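Long-range contact in peptidase S8 and S53, subtilisin, kexin, sedolisin (Mycobacterium smegmatis, PDB 4KG7), which is a mycosin, a subtilisin-like serine protease of the type VII (ESX-3) secretion system that probably cleaves proteins by a catalytic-triad mechanism: residues S229-W243 and S272-A284. Numbering follows the deposited sequence.
Sequences SNPLPSGTPGDPRNW and SSFTMAGPWVGIA
P279 sits with its ring over the face of W243, where the long loop 229-243 of this subtilisin fold meets the loop leading into 281-286, an outermost strand of the parallel sheet. This is the tight part of the contact: P279 CB stands 3.5 Å from the centroid of the W243 five-membered ring, a CH-pi contact only 8° off the ring normal. The six-membered end of the same indole receives the edge of W280 in an offset edge-to-face pair, with W243 CZ3 3.6 Å from W280 CE3. W280 can present that edge because its chi1 of 43° sets CG between the backbone N and the carbonyl carbon.

Further along, A277 O takes two bonds from N230. The backbone N arrives from above the carbonyl plane, while ND2 lies in that plane, 3.0 Å from A277 O. The N230 amide, nearly perpendicular to the W280 ring, also reaches T247 through OD1 and S248 through ND2, so this buried group is held at both ends. A277 N, in turn, donates to S229 OG.

The exposed side is looser: L232 merely brushes A277, CD2 to CB. R241, though partly exposed, grips firmly: its guanidinium lays one face over P279 O, and NH1 and NH2 both donate to V281 O, which lies in the guanidinium plane. NH2 makes the shorter, straighter bond, 2.9 Å from V281 O and on one of its lone pairs.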
loop_
_atom_site.group_PDB
_atom_site.type_symbol
_atom_site.label_atom_id
_atom_site.label_comp_id
_atom_site.label_asym_id
_atom_site.label_seq_id
_atom_site.Cartn_x
_atom_site.Cartn_y
_atom_site.Cartn_z
ATOM N N SER A 229 6.255 14.624 -8.173
ATOM C CA SER A 229 6.154 13.967 -9.455
ATOM C C SER A 229 7.419 14.154 -10.273
ATOM O O SER A 229 7.982 15.250 -10.343
ATOM C CB SER A 229 4.961 14.499 -10.230
ATOM O OG SER A 229 3.765 13.909 -9.756
ATOM N N ASN A 230 7.811 13.074 -10.953
ATOM C CA ASN A 230 8.973 13.063 -11.843
ATOM C C ASN A 230 8.597 13.390 -13.280
ATOM O O ASN A 230 7.435 13.258 -13.658
ATOM C CB ASN A 230 9.607 11.696 -11.771
ATOM C CG ASN A 230 10.193 11.434 -10.419
ATOM O OD1 ASN A 230 11.178 12.075 -10.039
ATOM N ND2 ASN A 230 9.567 10.537 -9.648
ATOM N N PRO A 231 9.570 13.841 -14.081
ATOM C CA PRO A 231 9.234 14.165 -15.462
ATOM C C PRO A 231 8.695 12.959 -16.210
ATOM O O PRO A 231 9.109 11.817 -15.972
ATOM C CB PRO A 231 10.564 14.621 -16.084
ATOM C CG PRO A 231 11.464 14.874 -14.935
ATOM C CD PRO A 231 10.975 14.130 -13.748
ATOM N N LEU A 232 7.748 13.211 -17.098
ATOM C CA LEU A 232 7.064 12.161 -17.812
ATOM C C LEU A 232 7.941 11.590 -18.937
ATOM O O LEU A 232 8.989 12.162 -19.252
ATOM C CB LEU A 232 5.764 12.737 -18.385
ATOM C CG LEU A 232 4.794 13.280 -17.333
ATOM C CD1 LEU A 232 3.591 13.827 -18.063
ATOM C CD2 LEU A 232 4.382 12.208 -16.342
ATOM N N PRO A 233 7.522 10.468 -19.532
ATOM C CA PRO A 233 8.250 9.855 -20.641
ATOM C C PRO A 233 8.659 10.900 -21.681
ATOM O O PRO A 233 7.853 11.767 -22.025
ATOM C CB PRO A 233 7.223 8.864 -21.187
ATOM C CG PRO A 233 6.564 8.367 -19.934
ATOM C CD PRO A 233 6.332 9.665 -19.186
ATOM N N SER A 234 9.902 10.826 -22.168
ATOM C CA SER A 234 10.494 11.888 -23.012
ATOM C C SER A 234 11.147 11.396 -24.315
ATOM O O SER A 234 11.848 12.160 -25.004
ATOM C CB SER A 234 11.529 12.663 -22.189
ATOM O OG SER A 234 12.522 11.788 -21.700
ATOM N N GLY A 235 10.910 10.135 -24.658
ATOM C CA GLY A 235 11.436 9.563 -25.893
ATOM C C GLY A 235 12.932 9.293 -25.932
ATOM O O GLY A 235 13.514 9.222 -27.024
ATOM N N THR A 236 13.561 9.122 -24.770
ATOM C CA THR A 236 14.992 8.807 -24.705
ATOM C C THR A 236 15.206 7.372 -25.174
ATOM O O THR A 236 14.581 6.465 -24.644
ATOM C CB THR A 236 15.527 8.925 -23.267
ATOM O OG1 THR A 236 15.289 10.252 -22.778
ATOM C CG2 THR A 236 17.019 8.599 -23.206
ATOM N N PRO A 237 16.104 7.164 -26.161
ATOM C CA PRO A 237 16.347 5.801 -26.597
ATOM C C PRO A 237 16.779 4.932 -25.428
ATOM O O PRO A 237 17.673 5.320 -24.676
ATOM C CB PRO A 237 17.491 5.953 -27.616
ATOM C CG PRO A 237 17.434 7.369 -28.044
ATOM C CD PRO A 237 16.972 8.128 -26.845
ATOM N N GLY A 238 16.139 3.781 -25.273
ATOM C CA GLY A 238 16.519 2.839 -24.232
ATOM C C GLY A 238 16.001 3.200 -22.846
ATOM O O GLY A 238 16.194 2.438 -21.897
ATOM N N ASP A 239 15.343 4.353 -22.735
ATOM C CA ASP A 239 14.772 4.778 -21.464
ATOM C C ASP A 239 13.375 5.364 -21.686
ATOM O O ASP A 239 13.129 6.519 -21.374
ATOM C CB ASP A 239 15.677 5.804 -20.781
ATOM C CG ASP A 239 15.176 6.186 -19.406
ATOM O OD1 ASP A 239 14.557 5.336 -18.732
ATOM O OD2 ASP A 239 15.410 7.342 -19.007
ATOM N N PRO A 240 12.449 4.559 -22.237
ATOM C CA PRO A 240 11.142 5.118 -22.579
ATOM C C PRO A 240 10.341 5.690 -21.401
ATOM O O PRO A 240 9.563 6.594 -21.627
ATOM C CB PRO A 240 10.404 3.934 -23.225
ATOM C CG PRO A 240 11.086 2.721 -22.722
ATOM C CD PRO A 240 12.534 3.128 -22.586
ATOM N N ARG A 241 10.565 5.201 -20.191
ATOM C CA ARG A 241 9.803 5.702 -19.033
ATOM C C ARG A 241 10.473 6.832 -18.291
ATOM O O ARG A 241 9.902 7.367 -17.337
ATOM C CB ARG A 241 9.455 4.576 -18.098
ATOM C CG ARG A 241 8.712 3.495 -18.871
ATOM C CD ARG A 241 7.814 2.673 -18.028
ATOM N NE ARG A 241 6.853 3.474 -17.276
ATOM C CZ ARG A 241 6.009 2.940 -16.412
ATOM N NH1 ARG A 241 5.961 1.616 -16.255
ATOM N NH2 ARG A 241 5.200 3.725 -15.724
ATOM N N ASN A 242 11.666 7.200 -18.735
ATOM C CA ASN A 242 12.376 8.349 -18.181
ATOM C C ASN A 242 12.830 8.143 -16.741
ATOM O O ASN A 242 12.663 9.007 -15.893
ATOM C CB ASN A 242 11.546 9.636 -18.306
ATOM C CG ASN A 242 12.411 10.883 -18.220
ATOM O OD1 ASN A 242 13.644 10.787 -18.165
ATOM N ND2 ASN A 242 11.779 12.056 -18.188
ATOM N N TRP A 243 13.459 7.003 -16.490
ATOM C CA TRP A 243 14.217 6.794 -15.265
ATOM C C TRP A 243 15.306 7.849 -15.123
ATOM O O TRP A 243 15.594 8.279 -14.020
ATOM C CB TRP A 243 14.852 5.395 -15.232
ATOM C CG TRP A 243 13.875 4.297 -14.947
ATOM C CD1 TRP A 243 13.106 3.624 -15.855
ATOM C CD2 TRP A 243 13.563 3.725 -13.664
ATOM N NE1 TRP A 243 12.336 2.698 -15.227
ATOM C CE2 TRP A 243 12.598 2.720 -13.885
ATOM C CE3 TRP A 243 14.012 3.953 -12.361
ATOM C CZ2 TRP A 243 12.062 1.934 -12.839
ATOM C CZ3 TRP A 243 13.466 3.164 -11.315
ATOM C CH2 TRP A 243 12.514 2.184 -11.570
ATOM N N SER A 272 -5.561 10.789 -10.508
ATOM C CA SER A 272 -5.817 11.772 -9.476
ATOM C C SER A 272 -4.810 12.912 -9.530
ATOM O O SER A 272 -3.657 12.703 -9.859
ATOM C CB SER A 272 -5.729 11.119 -8.106
ATOM O OG SER A 272 -6.799 10.193 -7.913
ATOM N N SER A 273 -5.275 14.123 -9.215
ATOM C CA SER A 273 -4.411 15.298 -9.317
ATOM C C SER A 273 -3.124 15.148 -8.502
ATOM O O SER A 273 -2.070 15.708 -8.889
ATOM C CB SER A 273 -5.155 16.535 -8.851
ATOM O OG SER A 273 -5.546 16.403 -7.502
ATOM N N PHE A 274 -3.211 14.430 -7.385
ATOM C CA PHE A 274 -2.085 14.287 -6.438
ATOM C C PHE A 274 -1.205 13.064 -6.689
ATOM O O PHE A 274 -0.224 12.864 -5.999
ATOM C CB PHE A 274 -2.636 14.223 -5.007
ATOM C CG PHE A 274 -3.662 13.145 -4.806
ATOM C CD1 PHE A 274 -3.276 11.815 -4.636
ATOM C CD2 PHE A 274 -5.017 13.426 -4.899
ATOM C CE1 PHE A 274 -4.226 10.819 -4.504
ATOM C CE2 PHE A 274 -5.977 12.427 -4.746
ATOM C CZ PHE A 274 -5.583 11.112 -4.553
ATOM N N THR A 275 -1.527 12.233 -7.669
ATOM C CA THR A 275 -0.787 10.973 -7.795
ATOM C C THR A 275 0.640 11.253 -8.264
ATOM O O THR A 275 0.841 12.013 -9.217
ATOM C CB THR A 275 -1.557 9.920 -8.618
ATOM O OG1 THR A 275 -1.160 8.593 -8.215
ATOM C CG2 THR A 275 -1.366 10.090 -10.098
ATOM N N MET A 276 1.622 10.638 -7.610
ATOM C CA MET A 276 3.037 10.951 -7.911
ATOM C C MET A 276 3.495 10.225 -9.167
ATOM O O MET A 276 3.515 8.989 -9.184
ATOM C CB MET A 276 3.924 10.536 -6.758
ATOM C CG MET A 276 5.390 10.877 -6.969
ATOM S SD MET A 276 6.342 10.320 -5.549
ATOM C CE MET A 276 7.982 10.349 -6.238
ATOM N N ALA A 277 3.970 10.958 -10.163
ATOM C CA ALA A 277 4.447 10.345 -11.395
ATOM C C ALA A 277 5.813 9.730 -11.182
ATOM O O ALA A 277 6.680 10.334 -10.574
ATOM C CB ALA A 277 4.561 11.370 -12.493
ATOM N N GLY A 278 6.003 8.532 -11.714
ATOM C CA GLY A 278 7.323 7.927 -11.734
ATOM C C GLY A 278 7.357 6.789 -12.734
ATOM O O GLY A 278 6.304 6.227 -13.074
ATOM N N PRO A 279 8.559 6.385 -13.149
ATOM C CA PRO A 279 8.746 5.352 -14.197
ATOM C C PRO A 279 8.441 3.940 -13.727
ATOM O O PRO A 279 8.407 3.028 -14.549
ATOM C CB PRO A 279 10.228 5.488 -14.550
ATOM C CG PRO A 279 10.842 5.958 -13.288
ATOM C CD PRO A 279 9.853 6.938 -12.705
ATOM N N TRP A 280 8.192 3.788 -12.432
ATOM C CA TRP A 280 7.901 2.508 -11.784
ATOM C C TRP A 280 6.412 2.197 -11.697
ATOM O O TRP A 280 6.045 1.066 -11.397
ATOM C CB TRP A 280 8.529 2.493 -10.369
ATOM C CG TRP A 280 8.316 3.759 -9.664
ATOM C CD1 TRP A 280 7.145 4.239 -9.145
ATOM C CD2 TRP A 280 9.293 4.787 -9.481
ATOM N NE1 TRP A 280 7.345 5.507 -8.633
ATOM C CE2 TRP A 280 8.653 5.869 -8.833
ATOM C CE3 TRP A 280 10.643 4.893 -9.778
ATOM C CZ2 TRP A 280 9.337 7.034 -8.474
ATOM C CZ3 TRP A 280 11.314 6.065 -9.433
ATOM C CH2 TRP A 280 10.661 7.119 -8.804
ATOM N N VAL A 281 5.550 3.197 -11.918
ATOM C CA VAL A 281 4.097 3.020 -11.685
ATOM C C VAL A 281 3.559 1.979 -12.663
ATOM O O VAL A 281 3.778 2.078 -13.879
ATOM C CB VAL A 281 3.296 4.318 -11.771
ATOM C CG1 VAL A 281 1.826 4.029 -11.494
ATOM C CG2 VAL A 281 3.827 5.319 -10.750
ATOM N N GLY A 282 2.868 0.964 -12.124
ATOM C CA GLY A 282 2.404 -0.178 -12.907
ATOM C C GLY A 282 0.903 -0.320 -13.109
ATOM O O GLY A 282 0.445 -0.967 -14.057
ATOM N N ILE A 283 0.119 0.313 -12.247
ATOM C CA ILE A 283 -1.322 0.098 -12.258
ATOM C C ILE A 283 -1.917 1.199 -11.397
ATOM O O ILE A 283 -1.181 1.952 -10.744
ATOM C CB ILE A 283 -1.650 -1.319 -11.710
ATOM C CG1 ILE A 283 -3.063 -1.807 -12.117
ATOM C CG2 ILE A 283 -1.447 -1.374 -10.224
ATOM C CD1 ILE A 283 -3.243 -3.286 -11.895
ATOM N N ALA A 284 -3.239 1.306 -11.368
ATOM C CA ALA A 284 -3.904 2.290 -10.524
ATOM C C ALA A 284 -5.173 1.755 -9.943
ATOM O O ALA A 284 -5.680 0.724 -10.375
ATOM C CB ALA A 284 -4.177 3.557 -11.293
#